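Local coordinates for protein alanine racemase (Enterococcus faecalis, PDB 3E6E) that belongs to the two-domain alanine racemase family, with a TIM-barrel N-terminal domain, and binds the ligand DCS in a pocket to which two subunits contribute, at residues A[23-28]-A[219-224]; A[36-39]-A[43-46]. The protein carries 1 engineered substitution. All blocks are in the same frame, centred on the assembly; numbering follows the deposited sequence.

Both contacts belong to the N-terminal TIM barrel and lie about 14 Å apart, centre to centre. Contact 1 packs helix 15-28 against strand 220-223, the last strand of the barrel; contact 2 joins the end of strand 34-38 to the short helix 40-44 that follows it. Along the chain, 36-39 and 43-46 fall inside the long loop closed by 23-28 and 219-224. In space the strands 34-38 and 220-223 are parallel neighbours, and Ile221 O lies 3.0 Å from Phe36 N, a probable hydrogen bond. First and last strands thus meet, and residues from both contacts line the DCS site: Arg222, Gly224 and Tyr44 bond to the ligand, and Val38 packs on it.

Contact 1 of 2, residues A[23-28]-A[219-224]; sequences QKECQR and NMIRYG. With DCS (D-[3-hydroxy-2-methyl-5-phosphonooxymethyl-pyridin-4-ylmethyl]-N,O-cycloserylamide), chain D.
Glu25, on helix 15-28, faces Tyr223 of strand 220-223, and their CA atoms, 8.9 Å apart, are the nearest across the two segments. This spacing leaves room for one layer of side chains, and no hydrogen bond links the segments. Glu25 fills the gap with its methylenes: CB comes within 3.5 Å of Tyr223 CE1, while CG lies over one face of the ring, 4.0 Å from its centroid and displaced toward the rim, a CH-pi contact. With CG anti to the backbone N (chi1 174°) the chain reaches toward the strand, and a bend at chi2 turns the carboxylate so that OE1 meets Ile221 CD1 at 3.5 Å. A long side chain with an aliphatic stem suits this buried place; Tyr223 offers a flat apolar face and carries its hydroxyl on to Tyr241 OH, with which it is hydrogen-bonded.

Strand alternation sends Arg222 the other way, into the barrel. The edge of its guanidinium meets the DCS pyridine nitrogen: NE donates to N1 over 3.0 Å, and NH2 adds a weaker bond to the same atom. Such a cationic donor would probably keep N1 unprotonated. NH1 is anchored on Thr168 O and His203 ND1. Gly224, lacking a side chain, lets the phosphate come close, and its N makes a weak bond to DCS O1P (3.2 Å).

Leu35 of strand 34-38 and Ala210 of helix 207-212 also pack on Ile221, and backbone bonds to Ala34 and Phe36 of strand 34-38 and to Val202 of strand 201-203 set 219-224 where the barrel closes.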
loop_
_atom_site.group_PDB
_atom_site.type_symbol
_atom_site.label_atom_id
_atom_site.label_comp_id
_atom_site.label_asym_id
_atom_site.label_seq_id
_atom_site.Cartn_x
_atom_site.Cartn_y
_atom_site.Cartn_z
ATOM N N GLN A 23 14.885 15.043 -19.354
ATOM C CA GLN A 23 15.620 15.820 -20.338
ATOM C C GLN A 23 15.201 17.282 -20.298
ATOM O O GLN A 23 16.049 18.171 -20.338
ATOM C CB GLN A 23 15.385 15.294 -21.745
ATOM C CG GLN A 23 16.420 14.304 -22.225
ATOM C CD GLN A 23 16.558 14.311 -23.739
ATOM O OE1 GLN A 23 17.083 15.268 -24.323
ATOM N NE2 GLN A 23 16.074 13.250 -24.386
ATOM N N LYS A 24 13.897 17.541 -20.234
ATOM C CA LYS A 24 13.425 18.924 -20.195
ATOM C C LYS A 24 14.208 19.687 -19.141
ATOM O O LYS A 24 14.843 20.696 -19.440
ATOM C CB LYS A 24 11.933 19.011 -19.841
ATOM C CG LYS A 24 10.954 18.476 -20.873
ATOM C CD LYS A 24 10.996 19.230 -22.179
ATOM C CE LYS A 24 9.648 19.125 -22.900
ATOM N NZ LYS A 24 9.079 17.734 -22.929
ATOM N N GLU A 25 14.161 19.189 -17.909
ATOM C CA GLU A 25 14.852 19.824 -16.797
ATOM C C GLU A 25 16.367 19.944 -17.020
ATOM O O GLU A 25 16.948 20.992 -16.761
ATOM C CB GLU A 25 14.545 19.063 -15.497
ATOM C CG GLU A 25 15.319 19.538 -14.279
ATOM C CD GLU A 25 15.044 20.994 -13.902
ATOM O OE1 GLU A 25 15.823 21.542 -13.088
ATOM O OE2 GLU A 25 14.059 21.586 -14.405
ATOM N N CYS A 26 16.999 18.886 -17.517
ATOM C CA CYS A 26 18.438 18.911 -17.755
ATOM C C CYS A 26 18.874 20.037 -18.694
ATOM O O CYS A 26 19.977 20.574 -18.568
ATOM C CB CYS A 26 18.908 17.573 -18.335
ATOM S SG CYS A 26 18.882 16.197 -17.182
ATOM N N GLN A 27 18.007 20.383 -19.638
ATOM C CA GLN A 27 18.296 21.432 -20.611
ATOM C C GLN A 27 17.990 22.794 -20.034
ATOM O O GLN A 27 18.548 23.809 -20.449
ATOM C CB GLN A 27 17.453 21.228 -21.873
ATOM C CG GLN A 27 17.966 20.132 -22.786
ATOM C CD GLN A 27 17.009 19.822 -23.917
ATOM O OE1 GLN A 27 16.486 20.733 -24.571
ATOM N NE2 GLN A 27 16.776 18.529 -24.164
ATOM N N ARG A 28 17.084 22.795 -19.072
ATOM C CA ARG A 28 16.635 24.000 -18.407
ATOM C C ARG A 28 17.648 24.308 -17.321
ATOM O O ARG A 28 17.715 25.425 -16.805
ATOM C CB ARG A 28 15.260 23.721 -17.802
ATOM C CG ARG A 28 14.453 24.928 -17.419
ATOM C CD ARG A 28 13.005 24.534 -17.121
ATOM N NE ARG A 28 12.203 25.678 -16.695
ATOM C CZ ARG A 28 12.013 26.771 -17.426
ATOM N NH1 ARG A 28 12.563 26.872 -18.625
ATOM N NH2 ARG A 28 11.283 27.772 -16.956
ATOM N N ASN A 219 25.176 22.570 -7.346
ATOM C CA ASN A 219 25.692 22.014 -8.591
ATOM C C ASN A 219 25.079 20.651 -8.941
ATOM O O ASN A 219 25.539 19.954 -9.847
ATOM C CB ASN A 219 27.226 21.910 -8.537
ATOM C CG ASN A 219 27.711 20.911 -7.514
ATOM O OD1 ASN A 219 27.132 19.838 -7.353
ATOM N ND2 ASN A 219 28.794 21.250 -6.824
ATOM N N MET A 220 24.038 20.290 -8.206
ATOM C CA MET A 220 23.315 19.043 -8.423
ATOM C C MET A 220 21.947 19.113 -7.752
ATOM O O MET A 220 21.822 19.603 -6.625
ATOM C CB MET A 220 24.076 17.846 -7.852
ATOM C CG MET A 220 23.358 16.509 -8.085
ATOM S SD MET A 220 23.005 15.570 -6.575
ATOM C CE MET A 220 21.457 16.152 -6.208
ATOM N N ILE A 221 20.920 18.625 -8.436
ATOM C CA ILE A 221 19.592 18.640 -7.842
ATOM C C ILE A 221 19.079 17.226 -7.730
ATOM O O ILE A 221 19.437 16.357 -8.532
ATOM C CB ILE A 221 18.587 19.462 -8.672
ATOM C CG1 ILE A 221 18.182 18.682 -9.921
ATOM C CG2 ILE A 221 19.201 20.819 -9.052
ATOM C CD1 ILE A 221 17.111 19.374 -10.713
ATOM N N ARG A 222 18.257 16.997 -6.712
ATOM C CA ARG A 222 17.662 15.689 -6.473
ATOM C C ARG A 222 16.226 15.654 -7.021
ATOM O O ARG A 222 15.263 15.757 -6.277
ATOM C CB ARG A 222 17.665 15.396 -4.975
ATOM C CG ARG A 222 19.011 14.928 -4.420
ATOM C CD ARG A 222 19.471 15.839 -3.314
ATOM N NE ARG A 222 18.345 16.254 -2.487
ATOM C CZ ARG A 222 18.424 17.174 -1.532
ATOM N NH1 ARG A 222 19.584 17.768 -1.276
ATOM N NH2 ARG A 222 17.338 17.525 -0.847
ATOM N N TYR A 223 16.104 15.491 -8.334
ATOM C CA TYR A 223 14.806 15.476 -9.005
ATOM C C TYR A 223 13.931 14.247 -8.707
ATOM O O TYR A 223 14.283 13.119 -9.074
ATOM C CB TYR A 223 15.018 15.584 -10.515
ATOM C CG TYR A 223 14.010 16.465 -11.224
ATOM C CD1 TYR A 223 13.674 16.232 -12.551
ATOM C CD2 TYR A 223 13.416 17.552 -10.577
ATOM C CE1 TYR A 223 12.778 17.050 -13.218
ATOM C CE2 TYR A 223 12.519 18.379 -11.242
ATOM C CZ TYR A 223 12.206 18.119 -12.564
ATOM O OH TYR A 223 11.324 18.934 -13.245
ATOM N N GLY A 224 12.782 14.473 -8.072
ATOM C CA GLY A 224 11.892 13.376 -7.755
ATOM C C GLY A 224 10.578 13.305 -8.528
ATOM O O GLY A 224 10.543 12.905 -9.692
HETATM N N1 DCS D . 15.880 14.940 -1.468
HETATM C C2 DCS D . 15.547 14.389 -0.187
HETATM C C2A DCS D . 16.514 14.475 0.979
HETATM C C3 DCS D . 14.296 13.776 -0.054
HETATM O O3 DCS D . 13.905 13.228 1.118
HETATM C C4 DCS D . 13.413 13.728 -1.208
HETATM C C4A DCS D . 12.051 13.073 -1.076
HETATM C C5 DCS D . 13.852 14.325 -2.471
HETATM C C6 DCS D . 15.067 14.908 -2.565
HETATM C C5A DCS D . 13.005 14.331 -3.720
HETATM O O4P DCS D . 11.867 15.166 -3.494
HETATM P P DCS D . 10.712 15.457 -4.552
HETATM O O1P DCS D . 11.342 16.107 -5.684
HETATM O O2P DCS D . 10.082 14.193 -4.921
HETATM O O3P DCS D . 9.752 16.354 -3.917
HETATM N N DCS D . 11.245 13.751 0.016
HETATM C CA DCS D . 9.947 13.321 0.326
HETATM C C DCS D . 9.581 12.550 1.469
HETATM O O DCS D . 10.435 12.077 2.423
HETATM N ND DCS D . 8.282 12.370 1.453
HETATM O OG DCS D . 7.767 12.992 0.334
HETATM C CB DCS D . 8.783 13.565 -0.346
#

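Contact 2 of 2, residues A[36-39]-A[43-46]. With DCS (D-[3-hydroxy-2-methyl-5-phosphonooxymethyl-pyridin-4-ylmethyl]-N,O-cycloserylamide), chain D.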
loop_
_atom_site.group_PDB
_atom_site.type_symbol
_atom_site.label_atom_id
_atom_site.label_comp_id
_atom_site.label_asym_id
_atom_site.label_seq_id
_atom_site.Cartn_x
_atom_site.Cartn_y
_atom_site.Cartn_z
ATOM N N PHE A 36 20.351 14.171 -10.309
ATOM C CA PHE A 36 20.289 12.886 -9.661
ATOM C C PHE A 36 18.812 12.559 -9.625
ATOM O O PHE A 36 17.976 13.432 -9.353
ATOM C CB PHE A 36 20.882 12.947 -8.249
ATOM C CG PHE A 36 22.330 12.534 -8.180
ATOM C CD1 PHE A 36 23.254 13.019 -9.102
ATOM C CD2 PHE A 36 22.775 11.674 -7.184
ATOM C CE1 PHE A 36 24.593 12.655 -9.033
ATOM C CE2 PHE A 36 24.119 11.304 -7.108
ATOM C CZ PHE A 36 25.026 11.797 -8.036
ATOM N N ALA A 37 18.496 11.304 -9.930
ATOM C CA ALA A 37 17.118 10.840 -9.940
ATOM C C ALA A 37 16.814 10.006 -8.703
ATOM O O ALA A 37 17.373 8.929 -8.511
ATOM C CB ALA A 37 16.855 10.023 -11.203
ATOM N N VAL A 38 15.940 10.522 -7.850
ATOM C CA VAL A 38 15.554 9.797 -6.645
ATOM C C VAL A 38 14.459 8.827 -7.070
ATOM O O VAL A 38 13.428 9.245 -7.604
ATOM C CB VAL A 38 15.050 10.770 -5.554
ATOM C CG1 VAL A 38 14.345 11.932 -6.186
ATOM C CG2 VAL A 38 14.127 10.054 -4.598
ATOM N N VAL A 39 14.707 7.534 -6.860
ATOM C CA VAL A 39 13.766 6.485 -7.240
ATOM C C VAL A 39 13.396 5.550 -6.096
ATOM O O VAL A 39 13.230 4.343 -6.304
ATOM C CB VAL A 39 14.325 5.614 -8.386
ATOM C CG1 VAL A 39 14.582 6.465 -9.622
ATOM C CG2 VAL A 39 15.595 4.911 -7.924
ATOM N N GLY A 43 10.480 3.411 -7.061
ATOM C CA GLY A 43 10.232 4.357 -8.123
ATOM C C GLY A 43 8.957 5.145 -7.919
ATOM O O GLY A 43 8.306 5.530 -8.891
ATOM N N TYR A 44 8.596 5.390 -6.662
ATOM C CA TYR A 44 7.401 6.171 -6.373
ATOM C C TYR A 44 6.180 5.424 -6.863
ATOM O O TYR A 44 5.177 6.023 -7.271
ATOM C CB TYR A 44 7.482 7.528 -7.078
ATOM C CG TYR A 44 8.205 8.607 -6.306
ATOM C CD1 TYR A 44 9.319 8.315 -5.520
ATOM C CD2 TYR A 44 7.796 9.934 -6.389
ATOM C CE1 TYR A 44 10.007 9.327 -4.837
ATOM C CE2 TYR A 44 8.469 10.941 -5.719
ATOM C CZ TYR A 44 9.574 10.636 -4.946
ATOM O OH TYR A 44 10.251 11.645 -4.305
ATOM N N GLY A 45 6.281 4.106 -6.832
ATOM C CA GLY A 45 5.179 3.292 -7.283
ATOM C C GLY A 45 5.319 2.955 -8.748
ATOM O O GLY A 45 4.643 2.053 -9.224
ATOM N N HIS A 46 6.196 3.656 -9.463
ATOM C CA HIS A 46 6.383 3.389 -10.886
ATOM C C HIS A 46 7.395 2.291 -11.210
ATOM O O HIS A 46 7.453 1.814 -12.345
ATOM C CB HIS A 46 6.819 4.645 -11.623
ATOM C CG HIS A 46 5.804 5.741 -11.620
ATOM N ND1 HIS A 46 5.540 6.508 -10.509
ATOM C CD2 HIS A 46 5.037 6.243 -12.618
ATOM C CE1 HIS A 46 4.659 7.441 -10.822
ATOM N NE2 HIS A 46 4.337 7.303 -12.096
HETATM N N1 DCS D . 15.880 14.940 -1.468
HETATM C C2 DCS D . 15.547 14.389 -0.187
HETATM C C2A DCS D . 16.514 14.475 0.979
HETATM C C3 DCS D . 14.296 13.776 -0.054
HETATM O O3 DCS D . 13.905 13.228 1.118
HETATM C C4 DCS D . 13.413 13.728 -1.208
HETATM C C4A DCS D . 12.051 13.073 -1.076
HETATM C C5 DCS D . 13.852 14.325 -2.471
HETATM C C6 DCS D . 15.067 14.908 -2.565
HETATM C C5A DCS D . 13.005 14.331 -3.720
HETATM O O4P DCS D . 11.867 15.166 -3.494
HETATM P P DCS D . 10.712 15.457 -4.552
HETATM O O1P DCS D . 11.342 16.107 -5.684
HETATM O O2P DCS D . 10.082 14.193 -4.921
HETATM O O3P DCS D . 9.752 16.354 -3.917
HETATM N N DCS D . 11.245 13.751 0.016
HETATM C CA DCS D . 9.947 13.321 0.326
HETATM C C DCS D . 9.581 12.550 1.469
HETATM O O DCS D . 10.435 12.077 2.423
HETATM N ND DCS D . 8.282 12.370 1.453
HETATM O OG DCS D . 7.767 12.992 0.334
HETATM C CB DCS D . 8.783 13.565 -0.346
#
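Val38 and Tyr44 meet through Val38 CG2 and the ring atom Tyr44 CE1, 4.2 Å apart, the methyl approaching the ring at a slant. The two branches of the valine divide their work. CG2, anti to the backbone N, turns to the tyrosine, whereas CG1 packs on DCS C5A at 3.7 Å; a short branched residue can thus touch both. The tyrosine ring passes obliquely across the valine, and its hydroxyl arrives at the phosphate, where Tyr44 OH donates to DCS O2P over 2.6 Å. That oxygen lies near the ring plane, at the edge.

The turn between them is held by Gly43 N, which donates to Val39 O (3.0 Å) from above the carbonyl plane rather than along a lone pair. Gly43, Tyr44 and Gly45 all have positive phi, which the two glycines adopt easily and which Tyr44 shares. Beyond them, His46 folds back: its backbone N donates to Gly43 O at 2.9 Å, and its ring ND1 to Tyr44 O at 3.3 Å, tying down the backbone that carries the phosphate-binding tyrosine.

Tyr228 stacks on the rings of both Tyr44 and His46, and Met314 of the second subunit packs on Tyr44. Backbone bonds to Cys64 join Ala37 and Val39 to strand 62-65, while Ser51 of helix 48-56 touches Val39 and His46.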